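Local coordinates for monooxygenase (Agrobacterium tumefaciens, PDB 2I7G), which probably catalyses a flavin-dependent monooxygenation, being a TIM-barrel enzyme of the luciferase-like monooxygenase family, at residues M22-P34 against L63-V77. Sequence-based numbering, arbitrary orientation.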
loop_
_atom_site.group_PDB
_atom_site.type_symbol
_atom_site.label_atom_id
_atom_site.label_comp_id
_atom_site.label_asym_id
_atom_site.label_seq_id
_atom_site.Cartn_x
_atom_site.Cartn_y
_atom_site.Cartn_z
HETATM N N MSE B 22 17.262 2.071 24.468
HETATM C CA MSE B 22 17.793 1.982 23.138
HETATM C C MSE B 22 16.800 1.133 22.336
HETATM O O MSE B 22 16.433 0.037 22.774
HETATM C CB MSE B 22 19.141 1.257 23.213
HETATM C CG MSE B 22 19.669 0.767 21.880
HETATM SE SE MSE B 22 20.130 2.273 20.745
HETATM C CE MSE B 22 21.847 2.765 21.528
ATOM N N GLU B 23 16.359 1.623 21.188
ATOM C CA GLU B 23 15.539 0.814 20.320
ATOM C C GLU B 23 16.445 0.109 19.311
ATOM O O GLU B 23 17.279 0.771 18.662
ATOM C CB GLU B 23 14.574 1.693 19.513
ATOM C CG GLU B 23 13.329 2.142 20.264
ATOM C CD GLU B 23 12.405 2.931 19.324
ATOM O OE1 GLU B 23 12.911 3.892 18.693
ATOM O OE2 GLU B 23 11.191 2.587 19.227
ATOM N N LEU B 24 16.293 -1.202 19.143
ATOM C CA LEU B 24 17.151 -1.912 18.175
ATOM C C LEU B 24 16.323 -2.526 17.068
ATOM O O LEU B 24 15.373 -3.262 17.335
ATOM C CB LEU B 24 17.967 -3.028 18.836
ATOM C CG LEU B 24 18.922 -2.752 20.007
ATOM C CD1 LEU B 24 19.963 -1.712 19.684
ATOM C CD2 LEU B 24 18.199 -2.476 21.343
ATOM N N GLY B 25 16.713 -2.246 15.832
ATOM C CA GLY B 25 15.944 -2.699 14.709
ATOM C C GLY B 25 16.753 -3.107 13.500
ATOM O O GLY B 25 18.010 -3.117 13.514
ATOM N N LEU B 26 16.007 -3.391 12.443
ATOM C CA LEU B 26 16.557 -3.869 11.162
ATOM C C LEU B 26 15.984 -2.995 10.061
ATOM O O LEU B 26 14.879 -2.453 10.220
ATOM C CB LEU B 26 16.095 -5.294 10.843
ATOM C CG LEU B 26 16.755 -6.405 11.687
ATOM C CD1 LEU B 26 15.917 -7.700 11.719
ATOM C CD2 LEU B 26 18.174 -6.629 11.181
ATOM N N TYR B 27 16.731 -2.858 8.974
ATOM C CA TYR B 27 16.133 -2.324 7.719
ATOM C C TYR B 27 16.685 -3.043 6.510
ATOM O O TYR B 27 17.786 -3.599 6.584
ATOM C CB TYR B 27 16.224 -0.803 7.611
ATOM C CG TYR B 27 17.600 -0.216 7.369
ATOM C CD1 TYR B 27 17.892 0.439 6.161
ATOM C CD2 TYR B 27 18.603 -0.296 8.344
ATOM C CE1 TYR B 27 19.143 1.009 5.943
ATOM C CE2 TYR B 27 19.878 0.252 8.119
ATOM C CZ TYR B 27 20.133 0.890 6.910
ATOM O OH TYR B 27 21.376 1.444 6.695
ATOM N N THR B 28 15.956 -3.028 5.392
ATOM C CA THR B 28 16.446 -3.678 4.169
ATOM C C THR B 28 15.801 -2.972 2.981
ATOM O O THR B 28 14.749 -2.295 3.142
ATOM C CB THR B 28 16.182 -5.216 4.169
ATOM O OG1 THR B 28 16.679 -5.839 2.959
ATOM C CG2 THR B 28 14.681 -5.508 4.269
ATOM N N PHE B 29 16.415 -3.187 1.814
ATOM C CA PHE B 29 15.907 -2.716 0.548
ATOM C C PHE B 29 15.241 -3.838 -0.246
ATOM O O PHE B 29 14.650 -3.565 -1.322
ATOM C CB PHE B 29 17.046 -2.094 -0.294
ATOM C CG PHE B 29 17.722 -0.906 0.363
ATOM C CD1 PHE B 29 17.087 -0.186 1.378
ATOM C CD2 PHE B 29 18.994 -0.505 -0.054
ATOM C CE1 PHE B 29 17.693 0.938 1.966
ATOM C CE2 PHE B 29 19.624 0.585 0.519
ATOM C CZ PHE B 29 18.990 1.318 1.551
ATOM N N ALA B 30 15.348 -5.074 0.284
ATOM C CA ALA B 30 14.736 -6.252 -0.324
ATOM C C ALA B 30 15.298 -6.441 -1.740
ATOM O O ALA B 30 14.566 -6.451 -2.739
ATOM C CB ALA B 30 13.198 -6.114 -0.339
ATOM N N ASP B 31 16.617 -6.604 -1.794
ATOM C CA ASP B 31 17.382 -6.938 -3.013
ATOM C C ASP B 31 16.895 -8.255 -3.606
ATOM O O ASP B 31 16.572 -9.198 -2.884
ATOM C CB ASP B 31 18.873 -7.077 -2.637
ATOM C CG ASP B 31 19.384 -5.913 -1.745
ATOM O OD1 ASP B 31 20.498 -5.413 -2.007
ATOM O OD2 ASP B 31 18.686 -5.471 -0.798
ATOM N N VAL B 32 16.872 -8.304 -4.930
ATOM C CA VAL B 32 16.635 -9.518 -5.682
ATOM C C VAL B 32 17.746 -9.743 -6.729
ATOM O O VAL B 32 18.525 -8.832 -7.079
ATOM C CB VAL B 32 15.230 -9.516 -6.378
ATOM C CG1 VAL B 32 14.119 -9.415 -5.300
ATOM C CG2 VAL B 32 15.097 -8.362 -7.393
ATOM N N ASN B 33 17.796 -10.968 -7.224
ATOM C CA ASN B 33 18.634 -11.280 -8.359
ATOM C C ASN B 33 18.099 -10.552 -9.592
ATOM O O ASN B 33 16.956 -10.783 -9.994
ATOM C CB ASN B 33 18.674 -12.777 -8.601
ATOM C CG ASN B 33 19.754 -13.161 -9.604
ATOM O OD1 ASN B 33 20.168 -12.337 -10.430
ATOM N ND2 ASN B 33 20.218 -14.398 -9.534
ATOM N N PRO B 34 18.917 -9.664 -10.184
ATOM C CA PRO B 34 18.475 -8.930 -11.352
ATOM C C PRO B 34 18.441 -9.855 -12.582
ATOM O O PRO B 34 17.874 -9.477 -13.590
ATOM C CB PRO B 34 19.567 -7.867 -11.524
ATOM C CG PRO B 34 20.807 -8.503 -10.968
ATOM C CD PRO B 34 20.319 -9.357 -9.820
ATOM N N LEU B 63 12.625 -7.593 18.529
ATOM C CA LEU B 63 13.262 -6.405 17.949
ATOM C C LEU B 63 12.223 -5.271 17.818
ATOM O O LEU B 63 10.999 -5.518 17.695
ATOM C CB LEU B 63 13.923 -6.726 16.616
ATOM C CG LEU B 63 15.163 -7.621 16.860
ATOM C CD1 LEU B 63 15.582 -8.150 15.455
ATOM C CD2 LEU B 63 16.299 -6.856 17.610
ATOM N N ASP B 64 12.715 -4.039 17.894
ATOM C CA ASP B 64 11.848 -2.870 18.122
ATOM C C ASP B 64 11.305 -2.236 16.871
ATOM O O ASP B 64 10.226 -1.652 16.901
ATOM C CB ASP B 64 12.602 -1.819 18.938
ATOM C CG ASP B 64 12.989 -2.350 20.316
ATOM O OD1 ASP B 64 12.065 -2.748 21.073
ATOM O OD2 ASP B 64 14.199 -2.410 20.611
ATOM N N VAL B 65 12.071 -2.308 15.776
ATOM C CA VAL B 65 11.727 -1.569 14.553
ATOM C C VAL B 65 12.165 -2.382 13.353
ATOM O O VAL B 65 13.228 -3.014 13.389
ATOM C CB VAL B 65 12.517 -0.221 14.466
ATOM C CG1 VAL B 65 12.203 0.509 13.142
ATOM C CG2 VAL B 65 12.268 0.646 15.692
ATOM N N PHE B 66 11.352 -2.348 12.294
ATOM C CA PHE B 66 11.780 -2.878 11.006
ATOM C C PHE B 66 11.465 -1.853 9.907
ATOM O O PHE B 66 10.297 -1.376 9.797
ATOM C CB PHE B 66 11.061 -4.226 10.738
ATOM C CG PHE B 66 11.781 -5.132 9.733
ATOM C CD1 PHE B 66 12.350 -6.344 10.168
ATOM C CD2 PHE B 66 11.891 -4.767 8.403
ATOM C CE1 PHE B 66 13.021 -7.194 9.281
ATOM C CE2 PHE B 66 12.572 -5.590 7.469
ATOM C CZ PHE B 66 13.149 -6.820 7.920
ATOM N N GLY B 67 12.493 -1.529 9.123
ATOM C CA GLY B 67 12.370 -0.559 8.001
ATOM C C GLY B 67 12.509 -1.156 6.613
ATOM O O GLY B 67 13.319 -2.080 6.398
ATOM N N LEU B 68 11.755 -0.613 5.642
ATOM C CA LEU B 68 11.878 -1.057 4.240
ATOM C C LEU B 68 12.105 0.199 3.387
ATOM O O LEU B 68 11.365 1.213 3.536
ATOM C CB LEU B 68 10.595 -1.700 3.745
ATOM C CG LEU B 68 10.100 -2.893 4.541
ATOM C CD1 LEU B 68 8.829 -3.409 3.858
ATOM C CD2 LEU B 68 11.138 -4.046 4.542
ATOM N N GLY B 69 13.134 0.143 2.547
ATOM C CA GLY B 69 13.486 1.288 1.700
ATOM C C GLY B 69 12.854 1.231 0.330
ATOM O O GLY B 69 12.547 0.154 -0.194
ATOM N N GLU B 70 12.628 2.416 -0.238
ATOM C CA GLU B 70 12.032 2.549 -1.574
ATOM C C GLU B 70 13.126 2.632 -2.633
ATOM O O GLU B 70 13.995 3.498 -2.552
ATOM C CB GLU B 70 11.240 3.868 -1.625
ATOM C CG GLU B 70 10.594 4.174 -2.997
ATOM C CD GLU B 70 9.964 5.573 -3.091
ATOM O OE1 GLU B 70 9.885 6.301 -2.053
ATOM O OE2 GLU B 70 9.574 5.929 -4.224
ATOM N N HIS B 71 13.060 1.759 -3.630
ATOM C CA HIS B 71 13.942 1.809 -4.821
ATOM C C HIS B 71 13.176 1.536 -6.113
ATOM O O HIS B 71 12.090 0.963 -6.065
ATOM C CB HIS B 71 15.111 0.829 -4.679
ATOM C CG HIS B 71 16.055 1.230 -3.585
ATOM N ND1 HIS B 71 17.211 1.962 -3.815
ATOM C CD2 HIS B 71 15.970 1.066 -2.247
ATOM C CE1 HIS B 71 17.791 2.226 -2.653
ATOM N NE2 HIS B 71 17.064 1.688 -1.689
ATOM N N HIS B 72 13.749 1.969 -7.259
ATOM C CA HIS B 72 13.104 1.867 -8.569
ATOM C C HIS B 72 14.089 1.262 -9.577
ATOM O O HIS B 72 14.548 1.931 -10.520
ATOM C CB HIS B 72 12.592 3.252 -9.001
ATOM C CG HIS B 72 11.537 3.774 -8.082
ATOM N ND1 HIS B 72 10.201 3.478 -8.251
ATOM C CD2 HIS B 72 11.617 4.530 -6.957
ATOM C CE1 HIS B 72 9.500 4.048 -7.286
ATOM N NE2 HIS B 72 10.341 4.676 -6.474
ATOM N N ARG B 73 14.410 -0.014 -9.372
ATOM C CA ARG B 73 15.459 -0.681 -10.154
ATOM C C ARG B 73 15.177 -2.177 -10.205
ATOM O O ARG B 73 14.540 -2.718 -9.296
ATOM C CB ARG B 73 16.807 -0.447 -9.479
ATOM C CG ARG B 73 17.467 0.800 -9.925
ATOM C CD ARG B 73 18.731 1.075 -9.155
ATOM N NE ARG B 73 19.506 -0.120 -8.821
ATOM C CZ ARG B 73 20.819 -0.099 -8.668
ATOM N NH1 ARG B 73 21.474 1.041 -8.861
ATOM N NH2 ARG B 73 21.480 -1.202 -8.330
ATOM N N PRO B 74 15.649 -2.856 -11.259
ATOM C CA PRO B 74 15.320 -4.278 -11.353
ATOM C C PRO B 74 15.871 -5.105 -10.205
ATOM O O PRO B 74 15.362 -6.184 -9.962
ATOM C CB PRO B 74 15.943 -4.723 -12.710
ATOM C CG PRO B 74 16.890 -3.642 -13.090
ATOM C CD PRO B 74 16.443 -2.367 -12.407
ATOM N N ASP B 75 16.887 -4.621 -9.482
ATOM C CA ASP B 75 17.438 -5.447 -8.429
ATOM C C ASP B 75 16.849 -5.190 -7.034
ATOM O O ASP B 75 17.432 -5.642 -6.031
ATOM C CB ASP B 75 18.961 -5.355 -8.386
ATOM C CG ASP B 75 19.477 -3.923 -8.281
ATOM O OD1 ASP B 75 18.747 -2.973 -8.575
ATOM O OD2 ASP B 75 20.672 -3.754 -7.959
ATOM N N TYR B 76 15.704 -4.506 -6.967
ATOM C CA TYR B 76 15.015 -4.302 -5.669
ATOM C C TYR B 76 13.524 -4.504 -5.888
ATOM O O TYR B 76 12.987 -4.074 -6.919
ATOM C CB TYR B 76 15.196 -2.890 -5.178
ATOM C CG TYR B 76 16.619 -2.543 -4.817
ATOM C CD1 TYR B 76 17.237 -3.102 -3.692
ATOM C CD2 TYR B 76 17.327 -1.611 -5.578
ATOM C CE1 TYR B 76 18.568 -2.774 -3.351
ATOM C CE2 TYR B 76 18.655 -1.261 -5.240
ATOM C CZ TYR B 76 19.248 -1.836 -4.128
ATOM O OH TYR B 76 20.551 -1.479 -3.787
ATOM N N VAL B 77 12.880 -5.206 -4.967
ATOM C CA VAL B 77 11.469 -5.507 -5.146
ATOM C C VAL B 77 10.545 -4.472 -4.464
ATOM O O VAL B 77 9.346 -4.440 -4.761
ATOM C CB VAL B 77 11.156 -6.970 -4.692
ATOM C CG1 VAL B 77 11.311 -7.163 -3.197
ATOM C CG2 VAL B 77 9.727 -7.407 -5.086
HETATM O O HOH W 1 14.799 -1.987 23.161
HETATM O O HOH W 2 13.960 -1.222 -2.163
HETATM O O HOH W 3 20.433 -5.196 -5.066
#
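Strands 23-28 and 65-68 run parallel, 15° apart, with L26 and T28 each bonding both ways to 65-69: L26 N reaches V65 O, G67 N reaches L26 O at 2.8 Å, T28 N reaches G67 O, and G69 N reaches T28 O. Just ahead of strand 65-68, D64 grips L24 twice. Its backbone N binds L24 O, while OD2 takes L24 N through its anti lone pair in a nearly straight bond (2.8 Å, 172°); that same oxygen receives a water shared with M22 O and a salt bridge from R360.

On the face of L26 and T28, L26 CB lies over the F66 ring, 4.2 Å from its centroid. The T28 rotamer (chi1 -180°) leaves CG2 at the ring's edge and beside L68 CD2, while OG1 accepts from A30 N in an ST turn and also hydrogen-bonds A335 O.

Beyond the strands, F29 takes H71 NE2 over the centre of one ring face, 3.2 Å above the plane, and turns its edge toward the face of Y76. The loops then meet again, V77 N bonding to A30 O and V32 N to D75 O; R73 holds the D75 carboxylate side-on.

Helix 40-60 completes this beta-alpha-beta unit of the TIM barrel, packing on T28 and F66. Strand 329-333 pairs with the other edge of 23-28, strand 96-99 continues the sheet past 65-68, and helix 81-89 packs against L68.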